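Local coordinates for uncharacterized protein (Uncultured organism, PDB 5IBZ), which probably acts as an arylformamidase-like hydrolase of the cyclase family and binds acetylphosphate, at residues Gln113-Ser118 and Ile279-Trp284; Met106-Ser111 and Gly314-Pro319. All blocks are in the same frame, centred on the assembly; numbering follows the deposited sequence.

Contact 1: Gln113-Ser118 and Ile279-Trp284; sequences QWDALS and IGEIWW. With UVW (acetylphosphate), chain F.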
loop_
_atom_site.group_PDB
_atom_site.type_symbol
_atom_site.label_atom_id
_atom_site.label_comp_id
_atom_site.label_asym_id
_atom_site.label_seq_id
_atom_site.Cartn_x
_atom_site.Cartn_y
_atom_site.Cartn_z
ATOM N N GLN B 113 -0.186 -0.243 -19.353
ATOM C CA GLN B 113 -0.704 -1.539 -18.930
ATOM C C GLN B 113 -1.092 -2.458 -20.065
ATOM O O GLN B 113 -1.407 -2.005 -21.176
ATOM C CB GLN B 113 -1.940 -1.334 -18.036
ATOM C CG GLN B 113 -3.177 -0.836 -18.797
ATOM C CD GLN B 113 -4.255 -0.325 -17.870
ATOM O OE1 GLN B 113 -5.270 -0.970 -17.630
ATOM N NE2 GLN B 113 -4.001 0.820 -17.301
ATOM N N TRP B 114 -1.090 -3.749 -19.745
ATOM C CA TRP B 114 -1.909 -4.753 -20.439
ATOM C C TRP B 114 -3.049 -5.135 -19.513
ATOM O O TRP B 114 -2.846 -5.277 -18.301
ATOM C CB TRP B 114 -1.157 -6.033 -20.775
ATOM C CG TRP B 114 -0.262 -5.995 -21.938
ATOM C CD1 TRP B 114 1.073 -6.218 -21.920
ATOM C CD2 TRP B 114 -0.611 -5.769 -23.310
ATOM N NE1 TRP B 114 1.587 -6.147 -23.189
ATOM C CE2 TRP B 114 0.579 -5.870 -24.064
ATOM C CE3 TRP B 114 -1.796 -5.486 -23.970
ATOM C CZ2 TRP B 114 0.610 -5.681 -25.430
ATOM C CZ3 TRP B 114 -1.769 -5.322 -25.336
ATOM C CH2 TRP B 114 -0.568 -5.408 -26.053
ATOM N N ASP B 115 -4.215 -5.348 -20.102
ATOM C CA ASP B 115 -5.349 -5.938 -19.403
ATOM C C ASP B 115 -5.450 -7.379 -19.814
ATOM O O ASP B 115 -5.445 -7.689 -21.006
ATOM C CB ASP B 115 -6.629 -5.196 -19.736
ATOM C CG ASP B 115 -6.548 -3.724 -19.364
ATOM O OD1 ASP B 115 -5.755 -3.373 -18.457
ATOM O OD2 ASP B 115 -7.262 -2.916 -19.999
ATOM N N ALA B 116 -5.491 -8.276 -18.835
ATOM C CA ALA B 116 -5.654 -9.712 -19.101
ATOM C C ALA B 116 -7.065 -10.027 -19.550
ATOM O O ALA B 116 -7.972 -9.201 -19.426
ATOM C CB ALA B 116 -5.325 -10.511 -17.865
ATOM N N LEU B 117 -7.257 -11.245 -20.036
ATOM C CA LEU B 117 -8.595 -11.659 -20.456
ATOM C C LEU B 117 -9.524 -11.828 -19.242
ATOM O O LEU B 117 -10.738 -11.912 -19.390
ATOM C CB LEU B 117 -8.517 -12.954 -21.263
ATOM C CG LEU B 117 -7.560 -12.902 -22.443
ATOM C CD1 LEU B 117 -7.633 -14.214 -23.206
ATOM C CD2 LEU B 117 -7.841 -11.714 -23.377
ATOM N N SER B 118 -8.947 -11.895 -18.046
ATOM C CA SER B 118 -9.727 -11.907 -16.808
ATOM C C SER B 118 -10.187 -10.522 -16.368
ATOM O O SER B 118 -10.876 -10.392 -15.365
ATOM C CB SER B 118 -8.908 -12.547 -15.683
ATOM O OG SER B 118 -7.579 -12.033 -15.666
ATOM N N ILE B 279 -5.882 -5.973 -24.336
ATOM C CA ILE B 279 -6.028 -4.532 -24.433
ATOM C C ILE B 279 -4.915 -3.828 -23.674
ATOM O O ILE B 279 -4.693 -4.081 -22.487
ATOM C CB ILE B 279 -7.405 -4.078 -23.881
ATOM C CG1 ILE B 279 -8.539 -4.605 -24.775
ATOM C CG2 ILE B 279 -7.445 -2.579 -23.696
ATOM C CD1 ILE B 279 -9.916 -4.268 -24.306
ATOM N N GLY B 280 -4.228 -2.925 -24.371
ATOM C CA GLY B 280 -3.187 -2.104 -23.775
ATOM C C GLY B 280 -3.627 -0.657 -23.683
ATOM O O GLY B 280 -4.251 -0.130 -24.609
ATOM N N GLU B 281 -3.346 -0.019 -22.548
ATOM C CA GLU B 281 -3.825 1.338 -22.315
ATOM C C GLU B 281 -2.755 2.206 -21.696
ATOM O O GLU B 281 -1.866 1.711 -20.992
ATOM C CB GLU B 281 -5.062 1.334 -21.406
ATOM C CG GLU B 281 -6.260 0.671 -22.078
ATOM C CD GLU B 281 -7.401 0.335 -21.140
ATOM O OE1 GLU B 281 -7.202 0.277 -19.913
ATOM O OE2 GLU B 281 -8.514 0.152 -21.669
ATOM N N ILE B 282 -2.886 3.502 -21.925
ATOM C CA ILE B 282 -1.987 4.545 -21.400
ATOM C C ILE B 282 -0.528 4.330 -21.838
ATOM O O ILE B 282 0.439 4.610 -21.120
ATOM C CB ILE B 282 -2.048 4.677 -19.839
ATOM C CG1 ILE B 282 -3.450 4.326 -19.300
ATOM C CG2 ILE B 282 -1.665 6.106 -19.481
ATOM C CD1 ILE B 282 -3.643 4.599 -17.810
ATOM N N TRP B 283 -0.356 3.882 -23.069
ATOM C CA TRP B 283 0.975 3.852 -23.660
ATOM C C TRP B 283 1.360 5.262 -24.118
ATOM O O TRP B 283 0.493 6.128 -24.286
ATOM C CB TRP B 283 1.025 2.851 -24.834
ATOM C CG TRP B 283 0.869 1.394 -24.445
ATOM C CD1 TRP B 283 0.117 0.888 -23.427
ATOM C CD2 TRP B 283 1.480 0.267 -25.087
ATOM N NE1 TRP B 283 0.217 -0.489 -23.392
ATOM C CE2 TRP B 283 1.051 -0.893 -24.401
ATOM C CE3 TRP B 283 2.360 0.126 -26.165
ATOM C CZ2 TRP B 283 1.453 -2.167 -24.777
ATOM C CZ3 TRP B 283 2.758 -1.146 -26.536
ATOM C CH2 TRP B 283 2.311 -2.268 -25.846
ATOM N N TRP B 284 2.660 5.501 -24.291
ATOM C CA TRP B 284 3.194 6.800 -24.687
ATOM C C TRP B 284 3.859 6.655 -26.036
ATOM O O TRP B 284 4.873 5.963 -26.163
ATOM C CB TRP B 284 4.207 7.329 -23.665
ATOM C CG TRP B 284 4.716 8.688 -24.051
ATOM C CD1 TRP B 284 5.866 8.975 -24.732
ATOM C CD2 TRP B 284 4.071 9.942 -23.801
ATOM N NE1 TRP B 284 5.974 10.334 -24.926
ATOM C CE2 TRP B 284 4.885 10.949 -24.362
ATOM C CE3 TRP B 284 2.874 10.315 -23.163
ATOM C CZ2 TRP B 284 4.552 12.305 -24.281
ATOM C CZ3 TRP B 284 2.550 11.657 -23.089
ATOM C CH2 TRP B 284 3.383 12.633 -23.653
HETATM C C1 UVW F . -12.379 1.629 -17.591
HETATM O O1 UVW F . -12.016 1.449 -16.479
HETATM C C1M UVW F . -13.611 2.490 -17.863
HETATM O O2 UVW F . -11.698 1.069 -18.675
HETATM P P UVW F . -10.453 0.008 -18.510
HETATM O O1P UVW F . -10.787 -1.075 -17.512
HETATM O O2P UVW F . -10.232 -0.580 -19.885
HETATM O O3P UVW F . -9.191 0.698 -18.059
#
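W114 and W283 both hold CG anti to the carbonyl carbon, beside the backbone N (chi1 -78° and -67°), and their indoles meet edge to face with planes 74° apart. W283 CZ2 stands over one face of the W114 ring, offset toward its rim, 3.7 Å from W114 CZ2. The same W283 indole donates from NE1 to Q113 O at 3.1 Å; this oxygen lies in the indole plane, whereas NE1 sits above the carbonyl plane. E281 N reaches Q113 O from the opposite face, also at 3.1 Å, so two donors grip one carbonyl. Q113 N to E281 O and D115 N to I279 O (2.7 Å) complete the antiparallel pairing of the two strands. G280 lies across from W114, where a CB would press on W114 CZ3 and collide with W283 NE1. An alanine in place of W283 would probably leave Q113 O with only E281 N of these two donors and open a gap over the W114 ring. On the other face of the sheet the side chains of D115 and E281 cross at about a right angle, D115 OD2 3.2 Å from E281 OE1. E281 OE2 is 2.6 Å from acetylphosphate O2P. R69, H119 and H268 also bind this ligand, so the strand pairing sets two acid side chains of the pocket side by side, with E281 directly at the phosphate.

Contact 2: Met106-Ser111 and Gly314-Pro319; sequences MPLQGS and GSPLNP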
loop_
_atom_site.group_PDB
_atom_site.type_symbol
_atom_site.label_atom_id
_atom_site.label_comp_id
_atom_site.label_asym_id
_atom_site.label_seq_id
_atom_site.Cartn_x
_atom_site.Cartn_y
_atom_site.Cartn_z
HETATM N N MSE B 106 0.240 0.421 -6.138
HETATM C CA MSE B 106 -0.450 0.907 -7.323
HETATM C C MSE B 106 -1.539 -0.012 -7.806
HETATM O O MSE B 106 -1.479 -1.233 -7.584
HETATM C CB MSE B 106 0.550 1.111 -8.470
HETATM C CG MSE B 106 1.185 -0.160 -8.942
HETATM SE SE MSE B 106 2.544 0.142 -10.309
HETATM C CE MSE B 106 1.473 0.799 -11.785
ATOM N N PRO B 107 -2.522 0.563 -8.496
ATOM C CA PRO B 107 -3.394 -0.302 -9.264
ATOM C C PRO B 107 -2.617 -0.927 -10.406
ATOM O O PRO B 107 -1.799 -0.254 -11.035
ATOM C CB PRO B 107 -4.476 0.650 -9.801
ATOM C CG PRO B 107 -4.208 1.988 -9.215
ATOM C CD PRO B 107 -2.765 1.985 -8.802
ATOM N N LEU B 108 -2.883 -2.184 -10.704
ATOM C CA LEU B 108 -2.234 -2.801 -11.845
ATOM C C LEU B 108 -2.829 -2.264 -13.142
ATOM O O LEU B 108 -2.244 -2.460 -14.196
ATOM C CB LEU B 108 -2.335 -4.329 -11.752
ATOM C CG LEU B 108 -1.643 -4.909 -10.522
ATOM C CD1 LEU B 108 -1.749 -6.444 -10.512
ATOM C CD2 LEU B 108 -0.176 -4.517 -10.442
ATOM N N GLN B 109 -3.961 -1.566 -13.046
ATOM C CA GLN B 109 -4.538 -0.828 -14.173
ATOM C C GLN B 109 -4.252 0.669 -14.020
ATOM O O GLN B 109 -4.993 1.506 -14.543
ATOM C CB GLN B 109 -6.068 -1.050 -14.269
ATOM C CG GLN B 109 -6.522 -2.475 -14.568
ATOM C CD GLN B 109 -6.314 -3.451 -13.415
ATOM O OE1 GLN B 109 -6.767 -3.216 -12.303
ATOM N NE2 GLN B 109 -5.552 -4.523 -13.676
ATOM N N GLY B 110 -3.210 1.007 -13.269
ATOM C CA GLY B 110 -2.980 2.387 -12.879
ATOM C C GLY B 110 -1.979 3.174 -13.707
ATOM O O GLY B 110 -1.746 4.336 -13.416
ATOM N N SER B 111 -1.411 2.549 -14.734
ATOM C CA SER B 111 -0.368 3.170 -15.544
ATOM C C SER B 111 -0.365 2.517 -16.929
ATOM O O SER B 111 -1.329 1.868 -17.306
ATOM C CB SER B 111 0.998 3.043 -14.859
ATOM O OG SER B 111 1.965 3.899 -15.443
ATOM N N GLY B 314 -4.126 -8.038 -14.955
ATOM C CA GLY B 314 -3.397 -7.145 -15.842
ATOM C C GLY B 314 -2.035 -6.880 -15.241
ATOM O O GLY B 314 -1.689 -7.430 -14.202
ATOM N N SER B 315 -1.268 -6.007 -15.869
ATOM C CA SER B 315 0.070 -5.706 -15.402
ATOM C C SER B 315 0.549 -4.366 -15.906
ATOM O O SER B 315 0.243 -4.007 -17.040
ATOM C CB SER B 315 1.040 -6.761 -15.899
ATOM O OG SER B 315 2.356 -6.467 -15.483
ATOM N N PRO B 316 1.340 -3.653 -15.094
ATOM C CA PRO B 316 2.147 -2.561 -15.632
ATOM C C PRO B 316 3.249 -3.118 -16.495
ATOM O O PRO B 316 3.582 -4.307 -16.437
ATOM C CB PRO B 316 2.705 -1.855 -14.383
ATOM C CG PRO B 316 2.621 -2.827 -13.326
ATOM C CD PRO B 316 1.513 -3.794 -13.639
ATOM N N LEU B 317 3.791 -2.266 -17.343
ATOM C CA LEU B 317 4.939 -2.674 -18.131
ATOM C C LEU B 317 5.666 -1.467 -18.674
ATOM O O LEU B 317 5.225 -0.337 -18.526
ATOM C CB LEU B 317 4.520 -3.589 -19.263
ATOM C CG LEU B 317 3.763 -2.907 -20.387
ATOM C CD1 LEU B 317 4.022 -3.692 -21.695
ATOM C CD2 LEU B 317 2.294 -2.881 -20.108
ATOM N N ASN B 318 6.820 -1.757 -19.274
ATOM C CA ASN B 318 7.584 -0.768 -20.009
ATOM C C ASN B 318 7.809 -1.332 -21.405
ATOM O O ASN B 318 8.801 -2.006 -21.666
ATOM C CB ASN B 318 8.897 -0.465 -19.312
ATOM C CG ASN B 318 9.692 0.568 -20.031
ATOM O OD1 ASN B 318 9.204 1.202 -20.954
ATOM N ND2 ASN B 318 10.936 0.732 -19.636
ATOM N N PRO B 319 6.853 -1.102 -22.307
ATOM C CA PRO B 319 7.048 -1.663 -23.659
ATOM C C PRO B 319 8.204 -0.984 -24.386
ATOM O O PRO B 319 8.246 0.259 -24.388
ATOM C CB PRO B 319 5.714 -1.361 -24.364
ATOM C CG PRO B 319 4.828 -0.713 -23.321
ATOM C CD PRO B 319 5.728 -0.172 -22.261
#
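P316 is met by two apolar side chains of M106-S111. M106, a selenomethionine, puts CG between the backbone N and the carbonyl carbon (chi1 65°), and a bend at chi3 (-67°) turns CE toward the proline ring, 3.9 Å from P316 CB. L108 comes to another part of the ring: its CD2 packs 3.7 Å from P316 CD. The second methyl of the leucine, CD1, lies 3.8 Å from G314 O, a buried oxygen that has no polar partner in the model.

No hydrogen bond links the two segments; the polar bonds work within each or reach beyond both. A type I turn from P107 to G110 is closed by G110 N donating to P107 O at 2.9 Å, and it carries L108 and Q109 at its two middle positions. In G314-P319 the S315 hydroxyl donates to P316 O at 2.7 Å, in the carbonyl plane and on a lone pair; S315 OG is also bonded to L307 N.

Q109 NE2 comes no nearer to G314 N than 4.0 Å, but a CB on G314 would be tight against that amide nitrogen. The Q109 OE1 end is taken by D102 N of the second subunit, and M106 and P107 pair with an antiparallel strand of that subunit. Cohesion between the segments therefore rests on fit of apolar surfaces against a proline, which lacks a backbone N-H, while directional bonds tie the turn to the neighbouring chain.

From the N terminus the chain leaves strand 97-107, passes the turn of contact 2 and soon enters strand 113-115, the first half of contact 1. Contact 1 closes a loop of 160 residues that includes the parallel strands 158-163, 199-203 and 244-247, when strand 278-281 pairs with 113-115. Helix 286-295 and strand 299-303 follow before 314-319 returns to 106-111, so the wider loop of contact 2 encloses that of contact 1. The two touch directly: W114 O and S315 N, 3.0 Å apart, probably share a hydrogen bond, and strand 314-316 lies beside 113-115 at one end of the mixed sheet. Together they join this sheet to strand 97-107 and the subunit interface.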